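Local atomic coordinates of Blo t 1 allergen (Blomia tropicalis, PDB entry 5JT8), a protein that is a mite allergen of the papain family and probably acts as a cysteine protease, here crystallised with its propeptide still present. Residues Met241-Ile244 and Pro249-Ile252; Ala143-Ser148 and Ala282-Gly287. One frame throughout, in Å; residues are numbered along the deposited sequence.

In the fold
Both contacts are buried, with no hydrogen bond across either pair of segments, and both reach the mixed sheet of the papain-like protease part through neighbouring antiparallel strands. Interaction 1 joins helix 237-247 to strand 250-254, which follows it after a short turn; interaction 2 brings helix 139-154 against strand 281-291, distant in sequence. Their centres lie about 8 Å apart, and V250 O with L285 N and I252 N with V283 O probably form hydrogen bonds between the two strands. In interaction 1 branched side chains meet through several methyls and one methylene, whereas in interaction 2 one isoleucine tip rests on helix backbone. Alternation along strand 250-254 sends V250 to the first helix and V251 to the second.

Interaction 1: residues Met241-Ile244 and Pro249-Ile252; sequences MYTI and PVVI
I244 lies across V250 at about a right angle, and the two side chains carry most of this contact. From CB of I244 the longer branch leaves with CG1 anti to the carbonyl carbon (chi1 -72°), which brings this methylene to the V250 methyls. I244 CG1 is 3.7 Å from V250 CG2 and 3.9 Å from V250 CG1, so it sits against the fork of the valine. Beyond it the chain stays extended, and the terminal methyl I244 CD1 still lies 4.1 Å from V250 CG2. T243 supplies the second approach, again crossing V250 at roughly a right angle, with T243 CG2 3.8 Å from V250 CG1. The segments belong to a helix-turn-strand connection in the β-rich half of the papain fold: helix 237-247 ends, the chain turns, and strand 250-254 enters the sheet beside strand 281-291. The turn is tight enough to leave CA of I244 and CA of P249 only 5.4 Å apart. V250 points its side chain at the helix while its backbone pairs with L285. T243 uses its two branches differently: the methyl faces V250, and OG1 bonds to D239 O one turn earlier in the helix.

Interaction 2: residues Ala143-Ser148 and Ala282-Gly287; sequences AGVAES and AVILVG
I284 turns CG1 to the side of its backbone N, opposite the carbonyl carbon (chi1 -62°), and continues extended through chi2 at 166°, a shape that carries CD1 out to helix 139-154. This is the long central helix of the papain fold, which in the family carries the catalytic cysteine at its N-terminal end, and the contact packs it against the β-rich half through strand 281-291. The methyl lands on backbone: I284 CD1 is 3.5 Å from G144 CA and 3.7 Å from V145 N. G144 has no side chain to hold the isoleucine away, so the tip can settle directly on the helix surface. V145 flanks it obliquely, its CG2 being 4.2 Å from I284 CG1, and also touches V251 of strand 250-254 and F191 of helix 187-196. P249 lies against both I284 and S148. One turn along the helix from G144, S148 doubles the grip on the G144 carbonyl. S148 N bonds to G144 O at 2.9 Å, and S148 OG donates to the same oxygen at 2.8 Å from the opposite face, tilted 33° from the carbonyl plane.

Interaction 1: residues Met241-Ile244 and Pro249-Ile252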
# COMPACT_ATOMS: atom_id res chain seq x y z
N MET A 241 -6.77 -11.68 -10.58
CA MET A 241 -7.23 -12.75 -9.68
C MET A 241 -6.45 -14.04 -9.90
O MET A 241 -6.04 -14.71 -8.95
CB MET A 241 -8.74 -13.05 -9.86
CG MET A 241 -9.67 -11.89 -9.50
SD MET A 241 -11.30 -11.98 -10.32
CE MET A 241 -12.01 -13.37 -9.48
N TYR A 242 -6.28 -14.41 -11.16
CA TYR A 242 -5.47 -15.57 -11.45
C TYR A 242 -4.00 -15.42 -10.98
O TYR A 242 -3.41 -16.37 -10.44
CB TYR A 242 -5.48 -15.86 -12.94
CG TYR A 242 -4.93 -17.23 -13.17
CD1 TYR A 242 -5.67 -18.35 -12.82
CD2 TYR A 242 -3.65 -17.40 -13.66
CE1 TYR A 242 -5.15 -19.62 -13.00
CE2 TYR A 242 -3.12 -18.65 -13.85
CZ TYR A 242 -3.87 -19.76 -13.52
OH TYR A 242 -3.35 -21.01 -13.71
N THR A 243 -3.42 -14.25 -11.21
CA THR A 243 -2.05 -13.96 -10.74
C THR A 243 -1.97 -14.12 -9.22
O THR A 243 -1.04 -14.74 -8.70
CB THR A 243 -1.62 -12.55 -11.15
OG1 THR A 243 -1.58 -12.48 -12.59
CG2 THR A 243 -0.23 -12.17 -10.55
N ILE A 244 -2.97 -13.60 -8.52
CA ILE A 244 -3.03 -13.71 -7.07
C ILE A 244 -3.12 -15.16 -6.64
O ILE A 244 -2.45 -15.59 -5.71
CB ILE A 244 -4.21 -12.92 -6.50
CG1 ILE A 244 -3.92 -11.42 -6.61
CG2 ILE A 244 -4.51 -13.33 -5.05
CD1 ILE A 244 -5.16 -10.54 -6.39
N PRO A 249 -0.00 -12.92 -2.99
CA PRO A 249 -0.39 -11.51 -2.88
C PRO A 249 0.44 -10.64 -3.82
O PRO A 249 1.63 -10.94 -4.06
CB PRO A 249 -0.10 -11.18 -1.42
CG PRO A 249 -0.40 -12.50 -0.72
CD PRO A 249 0.14 -13.55 -1.67
N VAL A 250 -0.19 -9.61 -4.37
CA VAL A 250 0.45 -8.75 -5.36
C VAL A 250 0.46 -7.29 -4.91
O VAL A 250 -0.44 -6.85 -4.19
CB VAL A 250 -0.26 -8.88 -6.73
CG1 VAL A 250 -0.18 -10.33 -7.23
CG2 VAL A 250 -1.70 -8.41 -6.64
N VAL A 251 1.49 -6.56 -5.32
CA VAL A 251 1.54 -5.11 -5.14
C VAL A 251 0.67 -4.46 -6.19
O VAL A 251 0.70 -4.86 -7.36
CB VAL A 251 2.98 -4.54 -5.28
CG1 VAL A 251 2.97 -3.01 -5.15
CG2 VAL A 251 3.90 -5.16 -4.26
N ILE A 252 -0.12 -3.47 -5.78
CA ILE A 252 -0.81 -2.60 -6.71
C ILE A 252 -0.53 -1.14 -6.37
O ILE A 252 -0.18 -0.81 -5.25
CB ILE A 252 -2.35 -2.82 -6.71
CG1 ILE A 252 -2.93 -2.50 -5.33
CG2 ILE A 252 -2.72 -4.25 -7.08
CD1 ILE A 252 -4.43 -2.26 -5.33

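Interaction 2: residues Ala143-Ser148 and Ala282-Gly287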
# COMPACT_ATOMS: atom_id res chain seq x y z
N ALA A 143 7.69 -5.50 0.69
CA ALA A 143 8.09 -6.34 1.82
C ALA A 143 6.94 -7.25 2.22
O ALA A 143 7.17 -8.40 2.57
CB ALA A 143 8.54 -5.49 3.00
N GLY A 144 5.72 -6.73 2.15
CA GLY A 144 4.52 -7.47 2.48
C GLY A 144 4.29 -8.68 1.58
O GLY A 144 3.98 -9.78 2.03
N VAL A 145 4.44 -8.47 0.28
CA VAL A 145 4.36 -9.58 -0.67
C VAL A 145 5.43 -10.62 -0.35
O VAL A 145 5.13 -11.81 -0.26
CB VAL A 145 4.51 -9.08 -2.12
CG1 VAL A 145 4.82 -10.22 -3.07
CG2 VAL A 145 3.25 -8.35 -2.54
N ALA A 146 6.67 -10.17 -0.12
CA ALA A 146 7.78 -11.09 0.17
C ALA A 146 7.51 -11.90 1.44
O ALA A 146 7.70 -13.12 1.47
CB ALA A 146 9.11 -10.33 0.30
N GLU A 147 7.07 -11.23 2.49
CA GLU A 147 6.75 -11.90 3.73
C GLU A 147 5.61 -12.92 3.51
O GLU A 147 5.68 -14.04 4.02
CB GLU A 147 6.38 -10.89 4.83
CG GLU A 147 7.55 -9.97 5.23
CD GLU A 147 7.17 -8.91 6.27
OE1 GLU A 147 6.00 -8.86 6.69
OE2 GLU A 147 8.06 -8.13 6.66
N SER A 148 4.60 -12.56 2.73
CA SER A 148 3.51 -13.48 2.39
C SER A 148 4.02 -14.76 1.74
O SER A 148 3.60 -15.86 2.08
CB SER A 148 2.51 -12.81 1.44
OG SER A 148 1.91 -11.72 2.08
N ALA A 282 1.00 2.74 -2.84
CA ALA A 282 1.19 1.31 -3.09
C ALA A 282 0.59 0.49 -1.97
O ALA A 282 0.80 0.80 -0.81
CB ALA A 282 2.66 0.98 -3.24
N VAL A 283 -0.16 -0.56 -2.32
CA VAL A 283 -0.70 -1.49 -1.32
C VAL A 283 -0.66 -2.90 -1.89
O VAL A 283 -0.07 -3.12 -2.94
CB VAL A 283 -2.14 -1.13 -0.91
CG1 VAL A 283 -2.19 0.21 -0.18
CG2 VAL A 283 -3.07 -1.13 -2.14
N ILE A 284 -1.31 -3.84 -1.20
CA ILE A 284 -1.29 -5.25 -1.58
C ILE A 284 -2.70 -5.82 -1.75
O ILE A 284 -3.56 -5.60 -0.90
CB ILE A 284 -0.53 -6.09 -0.51
CG1 ILE A 284 0.94 -5.63 -0.39
CG2 ILE A 284 -0.60 -7.59 -0.80
CD1 ILE A 284 1.64 -6.17 0.87
N LEU A 285 -2.93 -6.54 -2.84
CA LEU A 285 -4.14 -7.35 -2.97
C LEU A 285 -3.86 -8.73 -2.40
O LEU A 285 -2.88 -9.37 -2.79
CB LEU A 285 -4.59 -7.47 -4.42
CG LEU A 285 -5.06 -6.21 -5.16
CD1 LEU A 285 -5.40 -6.56 -6.62
CD2 LEU A 285 -6.28 -5.64 -4.45
N VAL A 286 -4.69 -9.19 -1.48
CA VAL A 286 -4.49 -10.50 -0.91
C VAL A 286 -5.64 -11.44 -1.27
O VAL A 286 -5.65 -12.58 -0.86
CB VAL A 286 -4.37 -10.46 0.62
CG1 VAL A 286 -3.13 -9.66 1.05
CG2 VAL A 286 -5.63 -9.93 1.26
N GLY A 287 -6.60 -10.93 -2.04
CA GLY A 287 -7.70 -11.76 -2.48
C GLY A 287 -8.93 -11.03 -2.96
O GLY A 287 -8.91 -9.83 -3.23